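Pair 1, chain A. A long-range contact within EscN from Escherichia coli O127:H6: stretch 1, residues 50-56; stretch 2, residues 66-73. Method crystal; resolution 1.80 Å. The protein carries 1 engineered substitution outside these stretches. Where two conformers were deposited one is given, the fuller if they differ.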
# COMPACT_ATOMS: atom_id res chain seq x y z
N VAL A 50 -19.58 5.44 0.14
CA VAL A 50 -18.67 6.57 0.18
C VAL A 50 -17.59 6.26 1.21
O VAL A 50 -17.84 5.53 2.17
CB VAL A 50 -19.42 7.86 0.58
CG1 VAL A 50 -18.46 9.02 0.74
CG2 VAL A 50 -20.50 8.18 -0.44
N ILE A 51 -16.39 6.80 1.02
CA ILE A 51 -15.30 6.64 1.98
C ILE A 51 -15.36 7.80 2.96
O ILE A 51 -15.22 8.95 2.56
CB ILE A 51 -13.94 6.63 1.28
CG1 ILE A 51 -13.84 5.44 0.32
CG2 ILE A 51 -12.79 6.61 2.30
CD1 ILE A 51 -12.59 5.43 -0.52
N ASP A 52 -15.57 7.50 4.24
CA ASP A 52 -15.77 8.57 5.22
C ASP A 52 -15.21 8.30 6.63
O ASP A 52 -15.43 9.09 7.55
CB ASP A 52 -17.25 8.96 5.28
CG ASP A 52 -18.15 7.82 5.74
OD1 ASP A 52 -17.63 6.73 6.07
OD2 ASP A 52 -19.39 8.02 5.80
N GLN A 53 -14.49 7.20 6.78
CA GLN A 53 -13.85 6.84 8.06
C GLN A 53 -12.35 6.68 7.84
O GLN A 53 -11.95 6.15 6.82
CB GLN A 53 -14.42 5.52 8.59
CG GLN A 53 -15.91 5.55 8.89
CD GLN A 53 -16.22 6.39 10.11
OE1 GLN A 53 -15.32 6.76 10.87
NE2 GLN A 53 -17.49 6.69 10.31
N PRO A 54 -11.52 7.13 8.79
CA PRO A 54 -10.09 6.96 8.58
C PRO A 54 -9.64 5.50 8.71
O PRO A 54 -10.21 4.73 9.50
CB PRO A 54 -9.46 7.82 9.68
CG PRO A 54 -10.48 7.91 10.74
CD PRO A 54 -11.83 7.79 10.07
N PHE A 55 -8.64 5.12 7.91
CA PHE A 55 -8.02 3.81 8.02
C PHE A 55 -6.60 4.04 8.51
O PHE A 55 -5.79 4.64 7.80
CB PHE A 55 -8.00 3.09 6.67
CG PHE A 55 -7.40 1.72 6.73
CD1 PHE A 55 -8.16 0.63 7.15
CD2 PHE A 55 -6.08 1.51 6.38
CE1 PHE A 55 -7.60 -0.65 7.21
CE2 PHE A 55 -5.52 0.24 6.43
CZ PHE A 55 -6.27 -0.84 6.86
N ILE A 56 -6.34 3.59 9.73
CA ILE A 56 -5.08 3.88 10.39
C ILE A 56 -4.01 2.86 9.99
O ILE A 56 -4.24 1.66 10.05
CB ILE A 56 -5.28 3.92 11.94
CG1 ILE A 56 -6.37 4.94 12.30
CG2 ILE A 56 -3.99 4.25 12.66
CD1 ILE A 56 -6.97 4.72 13.68
N LEU A 66 -1.37 12.31 5.13
CA LEU A 66 -1.90 11.74 3.89
C LEU A 66 -2.92 10.67 4.25
O LEU A 66 -2.90 9.57 3.71
CB LEU A 66 -0.77 11.09 3.10
CG LEU A 66 0.43 11.96 2.71
CD1 LEU A 66 1.72 11.12 2.46
CD2 LEU A 66 0.05 12.77 1.48
N THR A 67 -3.80 11.01 5.19
CA THR A 67 -4.63 10.02 5.87
C THR A 67 -5.46 9.15 4.94
O THR A 67 -6.16 9.65 4.05
CB THR A 67 -5.56 10.68 6.89
OG1 THR A 67 -4.84 11.72 7.57
CG2 THR A 67 -6.07 9.66 7.87
N CYS A 68 -5.37 7.84 5.15
CA CYS A 68 -6.09 6.86 4.35
C CYS A 68 -7.50 6.71 4.88
O CYS A 68 -7.77 7.05 6.03
CB CYS A 68 -5.42 5.50 4.43
SG CYS A 68 -3.77 5.42 3.74
N GLY A 69 -8.39 6.17 4.05
CA GLY A 69 -9.77 5.94 4.44
C GLY A 69 -10.20 4.49 4.27
O GLY A 69 -9.66 3.77 3.44
N ILE A 70 -11.17 4.07 5.07
CA ILE A 70 -11.69 2.70 4.96
C ILE A 70 -12.33 2.50 3.59
O ILE A 70 -13.26 3.24 3.21
CB ILE A 70 -12.68 2.36 6.09
CG1 ILE A 70 -11.98 2.46 7.46
CG2 ILE A 70 -13.26 0.98 5.91
CD1 ILE A 70 -12.90 2.13 8.64
N GLY A 71 -11.82 1.51 2.86
CA GLY A 71 -12.30 1.17 1.52
C GLY A 71 -11.55 1.86 0.39
O GLY A 71 -11.90 1.71 -0.77
N GLN A 72 -10.52 2.63 0.73
CA GLN A 72 -9.69 3.30 -0.26
C GLN A 72 -8.86 2.29 -1.04
O GLN A 72 -8.51 1.23 -0.51
CB GLN A 72 -8.74 4.25 0.46
CG GLN A 72 -8.16 5.34 -0.40
CD GLN A 72 -7.21 6.23 0.37
OE1 GLN A 72 -6.89 5.95 1.53
NE2 GLN A 72 -6.72 7.28 -0.28
N ARG A 73 -8.57 2.63 -2.30
CA ARG A 73 -7.53 1.97 -3.09
C ARG A 73 -6.30 2.88 -3.11
O ARG A 73 -6.38 4.03 -3.56
CB ARG A 73 -7.99 1.70 -4.52
CG ARG A 73 -9.04 0.58 -4.65
CD ARG A 73 -10.42 1.09 -4.37
NE ARG A 73 -10.65 2.34 -5.10
CZ ARG A 73 -11.09 2.40 -6.36
NH1 ARG A 73 -11.40 1.29 -7.03
NH2 ARG A 73 -11.24 3.59 -6.94
O HOH W 1 -14.93 4.71 4.87
O HOH W 2 -3.90 6.56 7.33

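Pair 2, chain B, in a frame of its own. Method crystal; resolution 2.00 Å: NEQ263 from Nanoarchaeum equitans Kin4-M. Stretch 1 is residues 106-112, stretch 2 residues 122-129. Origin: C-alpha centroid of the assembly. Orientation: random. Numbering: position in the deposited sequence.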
# COMPACT_ATOMS: atom_id res chain seq x y z
N VAL B 106 -16.69 12.29 -37.08
CA VAL B 106 -15.36 11.91 -36.62
C VAL B 106 -14.31 12.85 -37.21
O VAL B 106 -14.26 13.04 -38.43
CB VAL B 106 -15.02 10.46 -37.00
CG1 VAL B 106 -13.63 10.09 -36.51
CG2 VAL B 106 -16.05 9.51 -36.41
N PRO B 107 -13.47 13.46 -36.35
CA PRO B 107 -12.39 14.35 -36.79
C PRO B 107 -11.50 13.68 -37.83
O PRO B 107 -11.16 12.51 -37.68
CB PRO B 107 -11.61 14.61 -35.50
CG PRO B 107 -12.66 14.52 -34.43
CD PRO B 107 -13.59 13.42 -34.88
N ASN B 108 -11.15 14.42 -38.89
CA ASN B 108 -10.38 13.87 -40.00
C ASN B 108 -9.46 14.91 -40.64
O ASN B 108 -8.81 14.63 -41.65
CB ASN B 108 -11.32 13.31 -41.06
CG ASN B 108 -12.13 14.39 -41.75
OD1 ASN B 108 -12.57 15.35 -41.11
ND2 ASN B 108 -12.34 14.25 -43.05
N GLU B 109 -9.43 16.10 -40.06
CA GLU B 109 -8.65 17.20 -40.62
C GLU B 109 -7.52 17.62 -39.67
O GLU B 109 -7.77 18.10 -38.57
CB GLU B 109 -9.56 18.39 -40.92
CG GLU B 109 -8.86 19.60 -41.51
CD GLU B 109 -9.81 20.76 -41.75
OE1 GLU B 109 -11.04 20.55 -41.76
OE2 GLU B 109 -9.32 21.90 -41.92
N ILE B 110 -6.28 17.42 -40.11
CA ILE B 110 -5.11 17.77 -39.31
C ILE B 110 -4.97 19.28 -39.10
O ILE B 110 -5.02 20.06 -40.05
CB ILE B 110 -3.81 17.23 -39.94
CG1 ILE B 110 -3.78 15.70 -39.87
CG2 ILE B 110 -2.59 17.80 -39.25
CD1 ILE B 110 -2.52 15.08 -40.46
N LEU B 111 -4.80 19.68 -37.84
CA LEU B 111 -4.41 21.05 -37.50
C LEU B 111 -2.89 21.07 -37.32
O LEU B 111 -2.37 20.56 -36.32
CB LEU B 111 -5.08 21.51 -36.21
CG LEU B 111 -6.59 21.74 -36.20
CD1 LEU B 111 -7.09 21.95 -34.78
CD2 LEU B 111 -6.95 22.94 -37.05
N TYR B 112 -2.18 21.65 -38.28
CA TYR B 112 -0.72 21.66 -38.20
C TYR B 112 -0.18 22.64 -37.15
O TYR B 112 -0.51 23.83 -37.16
CB TYR B 112 -0.09 21.90 -39.58
CG TYR B 112 -0.14 20.66 -40.43
CD1 TYR B 112 0.78 19.65 -40.25
CD2 TYR B 112 -1.12 20.49 -41.39
CE1 TYR B 112 0.74 18.51 -41.01
CE2 TYR B 112 -1.17 19.35 -42.16
CZ TYR B 112 -0.23 18.37 -41.96
OH TYR B 112 -0.26 17.22 -42.71
N HIS B 122 2.16 12.16 -34.32
CA HIS B 122 1.00 12.34 -33.43
C HIS B 122 0.19 13.60 -33.72
O HIS B 122 -0.06 14.39 -32.80
CB HIS B 122 1.47 12.36 -31.97
CG HIS B 122 2.46 11.30 -31.63
ND1 HIS B 122 2.16 9.96 -31.66
CD2 HIS B 122 3.76 11.38 -31.25
CE1 HIS B 122 3.22 9.25 -31.31
NE2 HIS B 122 4.21 10.10 -31.06
N PRO B 123 -0.25 13.79 -34.98
CA PRO B 123 -0.89 15.07 -35.31
C PRO B 123 -2.22 15.30 -34.60
O PRO B 123 -2.97 14.34 -34.36
CB PRO B 123 -1.10 14.98 -36.82
CG PRO B 123 -1.19 13.52 -37.10
CD PRO B 123 -0.24 12.87 -36.13
N LEU B 124 -2.49 16.56 -34.28
CA LEU B 124 -3.76 16.98 -33.70
C LEU B 124 -4.78 17.21 -34.81
O LEU B 124 -4.46 17.84 -35.83
CB LEU B 124 -3.55 18.27 -32.90
CG LEU B 124 -4.76 19.15 -32.55
CD1 LEU B 124 -5.65 18.46 -31.54
CD2 LEU B 124 -4.31 20.50 -32.00
N LEU B 125 -6.00 16.71 -34.63
CA LEU B 125 -7.06 16.90 -35.62
C LEU B 125 -8.11 17.88 -35.11
O LEU B 125 -8.30 18.02 -33.91
CB LEU B 125 -7.71 15.56 -35.98
CG LEU B 125 -7.11 14.76 -37.15
CD1 LEU B 125 -5.64 14.48 -36.94
CD2 LEU B 125 -7.86 13.46 -37.34
N LYS B 126 -8.79 18.57 -36.03
CA LYS B 126 -9.80 19.55 -35.63
C LYS B 126 -11.01 18.86 -35.01
O LYS B 126 -11.63 17.99 -35.63
CB LYS B 126 -10.23 20.43 -36.81
CG LYS B 126 -10.96 21.70 -36.38
CD LYS B 126 -11.16 22.68 -37.54
CE LYS B 126 -12.27 22.23 -38.47
NZ LYS B 126 -12.55 23.26 -39.52
N GLY B 127 -11.33 19.24 -33.78
CA GLY B 127 -12.41 18.61 -33.04
C GLY B 127 -11.91 17.54 -32.09
O GLY B 127 -12.69 16.97 -31.33
N GLN B 128 -10.62 17.27 -32.12
CA GLN B 128 -10.04 16.25 -31.25
C GLN B 128 -9.85 16.78 -29.83
O GLN B 128 -9.66 17.98 -29.62
CB GLN B 128 -8.70 15.76 -31.82
CG GLN B 128 -8.13 14.52 -31.15
CD GLN B 128 -6.89 13.99 -31.86
OE1 GLN B 128 -6.43 14.58 -32.84
NE2 GLN B 128 -6.35 12.88 -31.38
N LYS B 129 -9.93 15.88 -28.86
CA LYS B 129 -9.54 16.20 -27.50
C LYS B 129 -8.25 15.43 -27.19
O LYS B 129 -8.21 14.20 -27.29
CB LYS B 129 -10.65 15.85 -26.50
CG LYS B 129 -11.22 14.45 -26.65
CD LYS B 129 -12.26 14.15 -25.59
CE LYS B 129 -12.72 12.71 -25.66
NZ LYS B 129 -13.52 12.42 -26.88
O HOH W 3 -11.46 17.19 -38.34
O HOH W 4 -0.80 18.36 -35.71

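The two pairs share one backbone arrangement: the N, CA and C atoms of 14 central residues superpose with an RMSD of 0.7 Å. In each, two short, weakly bonded strands run antiparallel, and the CA atoms come nearest each other at equivalent positions, A:Pro54 CA to A:Gly69 CA and B:Ile110 CA to B:Leu125 CA, both 4.3 Å. Such a short separation suits a non-hydrogen-bonded pair whose side chains diverge.

Two backbone hydrogen bonds flank this point in both structures. In pair 1, A:Ile70 N donates to A:Gln53 O (2.8 Å, 165°) and A:Phe55 N to A:Cys68 O (2.8 Å, 175°). In pair 2, B:Lys126 N donates to B:Glu109 O (2.8 Å, 163°) and B:Leu111 N to B:Leu124 O (2.7 Å, 155°). The same acceptors receive CA-H...O contacts: A:Gly69 CA lies 3.2 Å from A:Gln53 O, and B:Leu125 CA lies 3.3 Å from B:Glu109 O.

Water completes the match. Water 1 accepts from A:Asp52 N (2.9 Å) and donates to A:Ile70 O (2.8 Å); water 3 accepts from B:Asn108 N (2.8 Å) and donates to B:Lys126 O (2.8 Å). Waters 2 and 4 likewise join A:Cys68 N to A:Phe55 O and B:Leu124 N to B:Leu111 O, bridging the N and O atoms that do not bond each other directly.

The second stretch then enters a type II turn, closed by A:Gln72 N to A:Gly69 O (3.1 Å) or B:Gln128 N to B:Leu125 O (3.0 Å). The matched glutamines reach back as well: A:Gly69 N donates to A:Gln72 OE1 (2.9 Å) and B:Leu125 N to B:Gln128 OE1 (2.8 Å). A:Gly71 and B:Gly127 have phi/psi of 93/3 and 98/-4, where a CB would jam against the preceding carbonyl, so the backbone itself calls for glycine.

The clearest exchange in packing couples A:Ile51 = B:Pro107 with A:Gly69 = B:Leu125. In pair 1, A:Ile51 CG2 sits 3.8 Å from A:Gly69 CA, and an ideal CB on that glycine would fall 2.5 Å from A:Ile51 CG2, a clash. A:Ile51 thus occupies space that a side chain at A:Gly69 would need, while A:Ile51 CD1 lies 3.6 Å from A:Gln72 CA. In pair 2 the compact proline ring coexists with a leucine: B:Pro107 CB is 4.0 Å from B:Leu125 CB, and B:Leu125 CD1 extends to B:Ile110 CG1 at 3.7 Å. A:Pro54, which matches B:Ile110, has no such partner, because A:Gly69 has no side chain.

At A:Phe55 = B:Leu111, the phenylalanine (chi1 t) presents its ring edge to A:Ile70 CG1 and A:Cys68 CB. B:Leu111 (chi1 m) instead places its CD1 4.2 Å from B:Leu124 CD2 and 3.7 Å from B:Lys126 CA. At A:Gln53 = B:Glu109, A:Gln53 CB approaches A:Ile70 CD1 at 3.7 Å, whereas B:Glu109 OE1 forms a long salt bridge with B:Lys126 NZ (3.8 Å). The buried areas total 446 and 544 Å².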